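Enoyl-[acyl-carrier-protein] reductase [FMN] (Thermotoga maritima, PDB 5GVH) probably reduces enoyl-acyl-carrier-protein in fatty-acid synthesis with NADH, using a bound flavin mononucleotide. Local coordinates at residues H229-L234 and S274-Q279; V221-K226 and K241-E246; T5-L10 and A187-M192. All blocks are in the same frame, centred on the assembly; numbering follows the deposited sequence.

Contact 1: residues H229-L234 and S274-Q279. With FMN (flavin mononucleotide), chain C.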
loop_
_atom_site.group_PDB
_atom_site.type_symbol
_atom_site.label_atom_id
_atom_site.label_comp_id
_atom_site.label_asym_id
_atom_site.label_seq_id
_atom_site.Cartn_x
_atom_site.Cartn_y
_atom_site.Cartn_z
ATOM N N HIS A 229 8.992 18.095 1.415
ATOM C CA HIS A 229 8.114 17.597 2.474
ATOM C C HIS A 229 6.764 17.158 1.910
ATOM O O HIS A 229 5.773 17.899 1.999
ATOM C CB HIS A 229 7.927 18.665 3.555
ATOM C CG HIS A 229 7.597 20.021 3.013
ATOM N ND1 HIS A 229 6.301 20.449 2.812
ATOM C CD2 HIS A 229 8.396 21.043 2.618
ATOM C CE1 HIS A 229 6.316 21.678 2.324
ATOM N NE2 HIS A 229 7.575 22.061 2.197
ATOM N N PRO A 230 6.656 15.952 1.349
ATOM C CA PRO A 230 5.384 15.540 0.737
ATOM C C PRO A 230 4.349 15.170 1.795
ATOM O O PRO A 230 4.659 14.500 2.784
ATOM C CB PRO A 230 5.780 14.329 -0.120
ATOM C CG PRO A 230 6.964 13.752 0.573
ATOM C CD PRO A 230 7.681 14.895 1.268
ATOM N N ALA A 231 3.111 15.607 1.575
ATOM C CA ALA A 231 2.005 15.366 2.494
ATOM C C ALA A 231 0.755 15.021 1.702
ATOM O O ALA A 231 0.547 15.544 0.602
ATOM C CB ALA A 231 1.730 16.585 3.380
ATOM N N ARG A 232 -0.080 14.148 2.267
ATOM C CA ARG A 232 -1.290 13.680 1.599
ATOM C C ARG A 232 -2.495 14.424 2.165
ATOM O O ARG A 232 -2.756 14.372 3.377
ATOM C CB ARG A 232 -1.471 12.169 1.760
ATOM C CG ARG A 232 -2.691 11.620 1.028
ATOM C CD ARG A 232 -2.811 10.085 1.095
ATOM N NE ARG A 232 -1.617 9.405 0.600
ATOM C CZ ARG A 232 -1.304 9.310 -0.692
ATOM N NH1 ARG A 232 -2.084 9.867 -1.616
ATOM N NH2 ARG A 232 -0.197 8.680 -1.060
ATOM N N VAL A 233 -3.225 15.115 1.290
ATOM C CA VAL A 233 -4.362 15.922 1.703
ATOM C C VAL A 233 -5.565 15.560 0.844
ATOM O O VAL A 233 -5.466 14.830 -0.145
ATOM C CB VAL A 233 -4.073 17.435 1.620
ATOM C CG1 VAL A 233 -2.872 17.802 2.495
ATOM C CG2 VAL A 233 -3.851 17.852 0.178
ATOM N N LEU A 234 -6.718 16.075 1.255
ATOM C CA LEU A 234 -7.939 15.845 0.505
ATOM C C LEU A 234 -7.852 16.544 -0.844
ATOM O O LEU A 234 -7.384 17.683 -0.946
ATOM C CB LEU A 234 -9.142 16.349 1.287
ATOM C CG LEU A 234 -10.484 15.886 0.747
ATOM C CD1 LEU A 234 -10.697 14.422 1.092
ATOM C CD2 LEU A 234 -11.594 16.756 1.314
ATOM N N SER A 274 -5.471 22.748 4.456
ATOM C CA SER A 274 -4.831 21.470 4.144
ATOM C C SER A 274 -5.548 20.385 4.933
ATOM O O SER A 274 -5.299 20.200 6.128
ATOM C CB SER A 274 -3.346 21.495 4.479
ATOM O OG SER A 274 -2.654 22.364 3.611
ATOM N N PHE A 275 -6.444 19.669 4.261
ATOM C CA PHE A 275 -7.200 18.595 4.894
ATOM C C PHE A 275 -6.379 17.319 4.769
ATOM O O PHE A 275 -6.574 16.490 3.873
ATOM C CB PHE A 275 -8.585 18.490 4.271
ATOM C CG PHE A 275 -9.469 19.631 4.654
ATOM C CD1 PHE A 275 -9.260 20.882 4.118
ATOM C CD2 PHE A 275 -10.477 19.462 5.581
ATOM C CE1 PHE A 275 -10.051 21.937 4.484
ATOM C CE2 PHE A 275 -11.268 20.516 5.969
ATOM C CZ PHE A 275 -11.070 21.748 5.422
ATOM N N MET A 276 -5.402 17.198 5.668
ATOM C CA MET A 276 -4.575 16.003 5.713
ATOM C C MET A 276 -5.448 14.798 6.022
ATOM O O MET A 276 -6.144 14.770 7.042
ATOM C CB MET A 276 -3.459 16.148 6.744
ATOM C CG MET A 276 -2.340 17.106 6.322
ATOM S SD MET A 276 -1.053 17.192 7.577
ATOM C CE MET A 276 0.127 18.261 6.761
ATOM N N VAL A 277 -5.445 13.832 5.098
ATOM C CA VAL A 277 -6.203 12.592 5.203
ATOM C C VAL A 277 -5.444 11.508 4.452
ATOM O O VAL A 277 -4.735 11.774 3.476
ATOM C CB VAL A 277 -7.638 12.695 4.625
ATOM C CG1 VAL A 277 -8.558 13.484 5.542
ATOM C CG2 VAL A 277 -7.596 13.314 3.238
ATOM N N GLY A 278 -5.593 10.278 4.917
ATOM C CA GLY A 278 -5.084 9.140 4.189
ATOM C C GLY A 278 -6.107 8.599 3.215
ATOM O O GLY A 278 -7.281 8.974 3.249
ATOM N N GLN A 279 -5.634 7.713 2.329
ATOM C CA GLN A 279 -6.532 6.991 1.435
ATOM C C GLN A 279 -7.575 6.186 2.198
ATOM O O GLN A 279 -8.623 5.855 1.629
ATOM C CB GLN A 279 -5.730 6.066 0.519
ATOM C CG GLN A 279 -4.718 6.805 -0.320
ATOM C CD GLN A 279 -4.126 5.955 -1.421
ATOM O OE1 GLN A 279 -4.122 4.729 -1.340
ATOM N NE2 GLN A 279 -3.642 6.605 -2.476
HETATM N N1 FMN C . 2.048 12.279 12.106
HETATM C C2 FMN C . 3.101 12.825 12.825
HETATM O O2 FMN C . 4.111 12.177 13.103
HETATM N N3 FMN C . 3.030 14.127 13.241
HETATM C C4 FMN C . 1.926 14.896 12.962
HETATM O O4 FMN C . 1.904 16.064 13.348
HETATM C C4A FMN C . 0.868 14.354 12.243
HETATM N N5 FMN C . -0.241 15.126 11.961
HETATM C C5A FMN C . -1.304 14.582 11.267
HETATM C C6 FMN C . -2.419 15.372 11.007
HETATM C C7 FMN C . -3.497 14.852 10.313
HETATM C C7M FMN C . -4.685 15.728 10.040
HETATM C C8 FMN C . -3.465 13.526 9.871
HETATM C C8M FMN C . -4.627 12.956 9.105
HETATM C C9 FMN C . -2.348 12.731 10.131
HETATM C C9A FMN C . -1.258 13.255 10.834
HETATM N N10 FMN C . -0.137 12.477 11.113
HETATM C C10 FMN C . 0.927 13.030 11.811
HETATM C "C1'" FMN C . -0.079 11.044 10.660
HETATM C "C2'" FMN C . -0.783 10.159 11.685
HETATM O "O2'" FMN C . -0.047 10.162 12.886
HETATM C "C3'" FMN C . -0.899 8.711 11.227
HETATM O "O3'" FMN C . 0.390 8.138 11.234
HETATM C "C4'" FMN C . -1.568 8.588 9.863
HETATM O "O4'" FMN C . -2.777 9.305 9.907
HETATM C "C5'" FMN C . -1.922 7.142 9.535
HETATM O "O5'" FMN C . -2.648 7.088 8.320
HETATM P P FMN C . -4.264 6.958 8.243
HETATM O O1P FMN C . -4.613 6.213 6.965
HETATM O O2P FMN C . -4.833 6.231 9.436
HETATM O O3P FMN C . -4.850 8.347 8.131
HETATM O O HOH W 1 -6.649 19.689 1.282
#
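The flavin pocket is walled at the dimethylbenzene end by the loop 274-279, and this loop lies against strand 231-234, V233 and M276 making a single beta bridge with their CA atoms 4.0 Å apart. F275, the centre of an inverse gamma turn, presents its carbonyl to the strand: L234 N donates to F275 O at 2.7 Å, and V277 N returns a longer bond of 3.2 Å to R232 O. The two directions diverge by 84°, which limits the pairing to this short bridge. A water joins L234 O to F275 N beside it. V233 and M276 cross at a slant, CG1 meeting CG at 3.9 Å, and the thioether chain runs on extended until its CE touches A231 CB. L234 and V277 cross likewise, CB against CG2, and L234 CB also packs on F275 CB. M276 also faces the cofactor, its CB 3.5 Å from the flavin methyl C7M. R232 leaves the strand with CG anti to the backbone N (chi1 -177°), which lays CG 3.2 Å from V277 O before a bend at chi3 turns the guanidinium toward Q279. There NE2 of Q279 stands over one guanidinium face, offset toward the rim, the two planes 58° apart. R232 itself bonds to M141 O and T220 OG1, while the Q279 amide is held by E149 and T151 of the second subunit. A leucine in place of R232 would probably leave M141 O and T220 OG1 without their donor and take away the flat group on which the Q279 amide rests. Strand 231-234 is the middle strand of a small antiparallel sheet, between 145-146 and 220-223, while helix 206-213 packs on L234 and V277.

Contact 2: residues V221-K226 and K241-E246; sequences VVTGAK and KIQEME
Strand 221-223 and helix 241-246 run at 44° to one another with their axes 8.5 Å apart at closest approach, and beyond the strand the chain passes through G224, bringing the N-H groups of G224 and K226 to the helix. T223 and Q243 are the nearest pair along the strand, CA to CA 5.7 Å. E246 takes up the turn: its chain, extended beyond CG, delivers the carboxylate to the peptide groups. OE1 accepts from G224 N at 2.9 Å, met from above the carboxylate plane, and OE2 accepts from K226 N at 3.0 Å, nearly along the C-O axis. A water accepts from A225 N at 2.7 Å and lies close to both V222 O and E246 OE1. The acid thus holds the turn by both of its oxygens, which would probably steady its negative charge and fix the rotation of the carboxylate. One helical turn earlier, Q243 reaches back to the strand. Its CG is anti to the carbonyl carbon (chi1 -71°) and the rest of the chain is extended, which carries NE2 to V222 O at 3.0 Å in an almost straight bond of 178°; that oxygen lies in the amide plane of Q243, whereas the donor sits above the carbonyl plane. The same NE2 rests 3.4 Å from V221 CB. The side chains of T223 and Q243 cross at about a right angle, CG2 against CG, and T223 CB meets I242 CG2. A helix glutamate thus receives backbone N-H groups of the loop that follows an edge strand: strand 220-223 pairs with 231-234 in an antiparallel hairpin, and helix 237-248, next in the chain, packs back on it.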
loop_
_atom_site.group_PDB
_atom_site.type_symbol
_atom_site.label_atom_id
_atom_site.label_comp_id
_atom_site.label_asym_id
_atom_site.label_seq_id
_atom_site.Cartn_x
_atom_site.Cartn_y
_atom_site.Cartn_z
ATOM N N VAL A 221 -4.558 13.651 -2.743
ATOM C CA VAL A 221 -3.416 14.002 -3.580
ATOM C C VAL A 221 -2.259 14.317 -2.644
ATOM O O VAL A 221 -2.443 14.552 -1.450
ATOM C CB VAL A 221 -3.687 15.215 -4.501
ATOM C CG1 VAL A 221 -4.743 14.883 -5.533
ATOM C CG2 VAL A 221 -4.103 16.423 -3.676
ATOM N N VAL A 222 -1.056 14.348 -3.202
ATOM C CA VAL A 222 0.158 14.625 -2.443
ATOM C C VAL A 222 0.607 16.042 -2.766
ATOM O O VAL A 222 0.855 16.366 -3.935
ATOM C CB VAL A 222 1.263 13.608 -2.765
ATOM C CG1 VAL A 222 2.552 13.980 -2.051
ATOM C CG2 VAL A 222 0.808 12.193 -2.396
ATOM N N THR A 223 0.713 16.888 -1.741
ATOM C CA THR A 223 1.271 18.225 -1.894
ATOM C C THR A 223 2.631 18.306 -1.214
ATOM O O THR A 223 2.914 17.574 -0.261
ATOM C CB THR A 223 0.349 19.309 -1.313
ATOM O OG1 THR A 223 0.123 19.058 0.074
ATOM C CG2 THR A 223 -0.986 19.329 -2.032
ATOM N N GLY A 224 3.472 19.208 -1.718
ATOM C CA GLY A 224 4.768 19.464 -1.117
ATOM C C GLY A 224 5.887 18.542 -1.550
ATOM O O GLY A 224 6.951 18.549 -0.923
ATOM N N ALA A 225 5.692 17.755 -2.612
ATOM C CA ALA A 225 6.683 16.743 -2.968
ATOM C C ALA A 225 7.959 17.376 -3.518
ATOM O O ALA A 225 9.070 16.951 -3.173
ATOM C CB ALA A 225 6.091 15.752 -3.971
ATOM N N LYS A 226 7.824 18.402 -4.370
ATOM C CA LYS A 226 9.001 19.065 -4.930
ATOM C C LYS A 226 9.715 19.940 -3.902
ATOM O O LYS A 226 10.917 20.193 -4.038
ATOM C CB LYS A 226 8.612 19.905 -6.145
ATOM C CG LYS A 226 9.747 20.080 -7.144
ATOM C CD LYS A 226 9.393 19.424 -8.467
ATOM C CE LYS A 226 10.579 19.326 -9.422
ATOM N NZ LYS A 226 11.209 17.971 -9.393
ATOM N N LYS A 241 -3.909 23.901 -6.607
ATOM C CA LYS A 241 -3.197 25.166 -6.763
ATOM C C LYS A 241 -1.800 25.084 -6.159
ATOM O O LYS A 241 -0.842 25.637 -6.715
ATOM C CB LYS A 241 -4.001 26.300 -6.124
ATOM C CG LYS A 241 -3.202 27.567 -5.839
ATOM C CD LYS A 241 -4.114 28.781 -5.830
ATOM C CE LYS A 241 -5.130 28.692 -4.705
ATOM N NZ LYS A 241 -6.449 29.235 -5.132
ATOM N N ILE A 242 -1.665 24.379 -5.032
ATOM C CA ILE A 242 -0.362 24.233 -4.390
ATOM C C ILE A 242 0.559 23.352 -5.229
ATOM O O ILE A 242 1.738 23.673 -5.421
ATOM C CB ILE A 242 -0.531 23.686 -2.963
ATOM C CG1 ILE A 242 -1.245 24.711 -2.078
ATOM C CG2 ILE A 242 0.816 23.308 -2.384
ATOM C CD1 ILE A 242 -0.750 26.134 -2.251
ATOM N N GLN A 243 0.039 22.234 -5.743
ATOM C CA GLN A 243 0.826 21.388 -6.640
ATOM C C GLN A 243 1.404 22.192 -7.796
ATOM O O GLN A 243 2.584 22.043 -8.140
ATOM C CB GLN A 243 -0.032 20.238 -7.167
ATOM C CG GLN A 243 -0.351 19.197 -6.123
ATOM C CD GLN A 243 -1.330 18.160 -6.609
ATOM O OE1 GLN A 243 -2.163 18.432 -7.473
ATOM N NE2 GLN A 243 -1.232 16.958 -6.061
ATOM N N GLU A 244 0.590 23.058 -8.406
ATOM C CA GLU A 244 1.094 23.904 -9.484
ATOM C C GLU A 244 2.150 24.873 -8.962
ATOM O O GLU A 244 3.257 24.951 -9.508
ATOM C CB GLU A 244 -0.061 24.660 -10.153
ATOM C CG GLU A 244 0.359 25.538 -11.340
ATOM C CD GLU A 244 0.179 24.853 -12.690
ATOM O OE1 GLU A 244 0.016 25.567 -13.708
ATOM O OE2 GLU A 244 0.196 23.602 -12.727
ATOM N N MET A 245 1.835 25.591 -7.877
ATOM C CA MET A 245 2.733 26.612 -7.351
ATOM C C MET A 245 4.057 26.044 -6.848
ATOM O O MET A 245 5.022 26.803 -6.724
ATOM C CB MET A 245 2.038 27.397 -6.233
ATOM C CG MET A 245 2.612 28.801 -6.015
ATOM S SD MET A 245 2.201 29.938 -7.365
ATOM C CE MET A 245 0.472 30.248 -7.032
ATOM N N GLU A 246 4.131 24.744 -6.555
ATOM C CA GLU A 246 5.413 24.141 -6.201
ATOM C C GLU A 246 6.421 24.270 -7.338
ATOM O O GLU A 246 7.617 24.462 -7.093
ATOM C CB GLU A 246 5.224 22.668 -5.840
ATOM C CG GLU A 246 4.678 22.384 -4.446
ATOM C CD GLU A 246 4.408 20.899 -4.257
ATOM O OE1 GLU A 246 3.226 20.486 -4.273
ATOM O OE2 GLU A 246 5.385 20.135 -4.125
HETATM O O HOH W 2 3.581 17.464 -4.221
#

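Contact 3: residues T5-L10 and A187-M192. With FMN (flavin mononucleotide), chain C.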
loop_
_atom_site.group_PDB
_atom_site.type_symbol
_atom_site.label_atom_id
_atom_site.label_comp_id
_atom_site.label_asym_id
_atom_site.label_seq_id
_atom_site.Cartn_x
_atom_site.Cartn_y
_atom_site.Cartn_z
ATOM N N THR A 5 -0.518 -8.474 22.590
ATOM C CA THR A 5 0.716 -8.581 21.811
ATOM C C THR A 5 1.918 -8.082 22.603
ATOM O O THR A 5 1.780 -7.685 23.767
ATOM C CB THR A 5 0.619 -7.773 20.516
ATOM O OG1 THR A 5 0.633 -6.375 20.836
ATOM C CG2 THR A 5 -0.667 -8.099 19.762
ATOM N N ARG A 6 3.103 -8.074 21.978
ATOM C CA ARG A 6 4.241 -7.436 22.630
ATOM C C ARG A 6 3.985 -5.950 22.840
ATOM O O ARG A 6 4.500 -5.361 23.796
ATOM C CB ARG A 6 5.524 -7.655 21.830
ATOM C CG ARG A 6 6.097 -9.077 21.912
ATOM C CD ARG A 6 7.024 -9.360 20.727
ATOM N NE ARG A 6 8.304 -8.654 20.793
ATOM C CZ ARG A 6 9.014 -8.265 19.732
ATOM N NH1 ARG A 6 8.563 -8.450 18.496
ATOM N NH2 ARG A 6 10.174 -7.651 19.904
ATOM N N VAL A 7 3.166 -5.337 21.985
ATOM C CA VAL A 7 2.857 -3.919 22.127
ATOM C C VAL A 7 1.924 -3.685 23.310
ATOM O O VAL A 7 2.050 -2.685 24.029
ATOM C CB VAL A 7 2.258 -3.370 20.822
ATOM C CG1 VAL A 7 2.024 -1.869 20.936
ATOM C CG2 VAL A 7 3.166 -3.702 19.624
ATOM N N THR A 8 0.967 -4.590 23.529
ATOM C CA THR A 8 0.085 -4.439 24.682
ATOM C C THR A 8 0.855 -4.552 25.992
ATOM O O THR A 8 0.553 -3.833 26.952
ATOM C CB THR A 8 -1.049 -5.468 24.635
ATOM O OG1 THR A 8 -0.511 -6.785 24.456
ATOM C CG2 THR A 8 -2.008 -5.152 23.498
ATOM N N ASP A 9 1.857 -5.432 26.045
ATOM C CA ASP A 9 2.714 -5.547 27.218
ATOM C C ASP A 9 3.635 -4.341 27.364
ATOM O O ASP A 9 3.870 -3.863 28.482
ATOM C CB ASP A 9 3.545 -6.827 27.138
ATOM C CG ASP A 9 2.695 -8.068 27.049
ATOM O OD1 ASP A 9 3.169 -9.074 26.467
ATOM O OD2 ASP A 9 1.554 -8.036 27.562
ATOM N N LEU A 10 4.177 -3.851 26.250
ATOM C CA LEU A 10 5.145 -2.768 26.329
ATOM C C LEU A 10 4.517 -1.494 26.863
ATOM O O LEU A 10 5.180 -0.725 27.563
ATOM C CB LEU A 10 5.753 -2.506 24.957
ATOM C CG LEU A 10 6.873 -1.475 24.915
ATOM C CD1 LEU A 10 8.169 -2.068 25.458
ATOM C CD2 LEU A 10 7.039 -0.988 23.496
ATOM N N ALA A 187 3.146 -6.954 11.767
ATOM C CA ALA A 187 2.969 -5.965 12.821
ATOM C C ALA A 187 2.361 -6.612 14.057
ATOM O O ALA A 187 1.819 -7.719 14.010
ATOM C CB ALA A 187 2.075 -4.815 12.355
ATOM N N GLU A 188 2.465 -5.902 15.179
ATOM C CA GLU A 188 1.904 -6.339 16.451
ATOM C C GLU A 188 1.013 -5.277 17.079
ATOM O O GLU A 188 0.655 -5.401 18.260
ATOM C CB GLU A 188 3.023 -6.736 17.413
ATOM C CG GLU A 188 3.984 -7.737 16.807
ATOM C CD GLU A 188 5.052 -8.172 17.764
ATOM O OE1 GLU A 188 4.707 -8.681 18.855
ATOM O OE2 GLU A 188 6.240 -7.983 17.431
ATOM N N ALA A 189 0.657 -4.241 16.318
ATOM C CA ALA A 189 -0.322 -3.230 16.696
ATOM C C ALA A 189 -0.568 -2.384 15.458
ATOM O O ALA A 189 0.152 -2.504 14.464
ATOM C CB ALA A 189 0.155 -2.366 17.879
ATOM N N VAL A 190 -1.588 -1.518 15.528
ATOM C CA VAL A 190 -1.907 -0.592 14.445
ATOM C C VAL A 190 -2.071 0.816 14.997
ATOM O O VAL A 190 -2.446 1.017 16.156
ATOM C CB VAL A 190 -3.173 -1.010 13.660
ATOM C CG1 VAL A 190 -2.953 -2.378 12.970
ATOM C CG2 VAL A 190 -4.410 -1.014 14.551
ATOM N N GLN A 191 -1.757 1.797 14.153
ATOM C CA GLN A 191 -1.959 3.210 14.439
ATOM C C GLN A 191 -2.861 3.817 13.367
ATOM O O GLN A 191 -2.634 3.618 12.166
ATOM C CB GLN A 191 -0.616 3.947 14.504
ATOM C CG GLN A 191 -0.723 5.459 14.362
ATOM C CD GLN A 191 0.620 6.175 14.516
ATOM O OE1 GLN A 191 1.158 6.250 15.612
ATOM N NE2 GLN A 191 1.151 6.719 13.417
ATOM N N MET A 192 -3.882 4.547 13.803
ATOM C CA MET A 192 -4.860 5.156 12.912
ATOM C C MET A 192 -4.916 6.654 13.165
ATOM O O MET A 192 -4.774 7.111 14.305
ATOM C CB MET A 192 -6.261 4.540 13.107
ATOM C CG MET A 192 -6.405 3.119 12.570
ATOM S SD MET A 192 -8.013 2.350 12.875
ATOM C CE MET A 192 -7.607 1.404 14.327
HETATM N N1 FMN C . 2.048 12.279 12.106
HETATM C C2 FMN C . 3.101 12.825 12.825
HETATM O O2 FMN C . 4.111 12.177 13.103
HETATM N N3 FMN C . 3.030 14.127 13.241
HETATM C C4 FMN C . 1.926 14.896 12.962
HETATM O O4 FMN C . 1.904 16.064 13.348
HETATM C C4A FMN C . 0.868 14.354 12.243
HETATM N N5 FMN C . -0.241 15.126 11.961
HETATM C C5A FMN C . -1.304 14.582 11.267
HETATM C C6 FMN C . -2.419 15.372 11.007
HETATM C C7 FMN C . -3.497 14.852 10.313
HETATM C C7M FMN C . -4.685 15.728 10.040
HETATM C C8 FMN C . -3.465 13.526 9.871
HETATM C C8M FMN C . -4.627 12.956 9.105
HETATM C C9 FMN C . -2.348 12.731 10.131
HETATM C C9A FMN C . -1.258 13.255 10.834
HETATM N N10 FMN C . -0.137 12.477 11.113
HETATM C C10 FMN C . 0.927 13.030 11.811
HETATM C "C1'" FMN C . -0.079 11.044 10.660
HETATM C "C2'" FMN C . -0.783 10.159 11.685
HETATM O "O2'" FMN C . -0.047 10.162 12.886
HETATM C "C3'" FMN C . -0.899 8.711 11.227
HETATM O "O3'" FMN C . 0.390 8.138 11.234
HETATM C "C4'" FMN C . -1.568 8.588 9.863
HETATM O "O4'" FMN C . -2.777 9.305 9.907
HETATM C "C5'" FMN C . -1.922 7.142 9.535
HETATM O "O5'" FMN C . -2.648 7.088 8.320
HETATM P P FMN C . -4.264 6.958 8.243
HETATM O O1P FMN C . -4.613 6.213 6.965
HETATM O O2P FMN C . -4.833 6.231 9.436
HETATM O O3P FMN C . -4.850 8.347 8.131
HETATM O O HOH W 3 2.829 -10.312 19.880
#
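Helix 6-10 begins beside residues 188 and 189, just before Q191 and M192 in the chain, with T5 and E188 the closest pair, their CA atoms 5.9 Å apart. T5 OG1 donates to E188 O at 2.8 Å, in the carbonyl plane. With OG1 between the backbone N and the carbonyl carbon (chi1 70°), the same oxygen is turned back on its own helix and accepts from V7 N and T8 N. T5 is therefore the N-cap, and T8 OG1 completes a capping box by accepting from T5 N; one hydroxyl ties the helix start to E188. T5 also packs on Y311 of the second subunit. R6 and E188 cross at a slant, OE1 against the methylenes of the arginine, 3.1 Å from R6 CD. OE2 forms a salt bridge with R6 NH1 at 2.6 Å, whose hydrogen bond is weak (angle 121°), the two planes being 35° apart. R6 NH2 is bonded to N164 O, and a water links R6 N to E188 OE1. In the barrel of this TIM-like family, strand 190-192 lies between 167-170 and 17-19 in the parallel sheet, and the short helix packs beside the N-terminal end of that strand. V7 supplies the apolar part of the contact: CG1 meets A189 CB at 3.6 Å, while CG2 lies 3.3 Å from E188 O, beside the hydroxyl bond. V7 also packs on P166 and I168. Further along the strand, Q191 NE2 makes a weak hydrogen bond to the ribityl oxygen O3' of the flavin mononucleotide at 2.7 Å.

How the contacts relate
Contacts 1 and 2 share the small antiparallel sheet: strands 231-234 and 220-223 are neighbours in it, probably hydrogen-bonded through A231 N to T223 O and V233 N to V221 O. Of these two, contact 1 is buried, facing the flavin with mostly apolar side chains, whereas contact 2, 22 Å from the chain centre, is partly exposed and relies on carboxylate and amide bonds to backbone. Contact 3 lies on the opposite side of the chain's centre, about 25 Å from contact 1 between centres, where helix 6-10 meets the parallel sheet. Buried as well, it mixes a helix cap with a salt bridge. Contacts 1 and 3 both touch the cofactor, contact 1 chiefly at the ring and contact 3 at the ribityl chain, both nearing the phosphate.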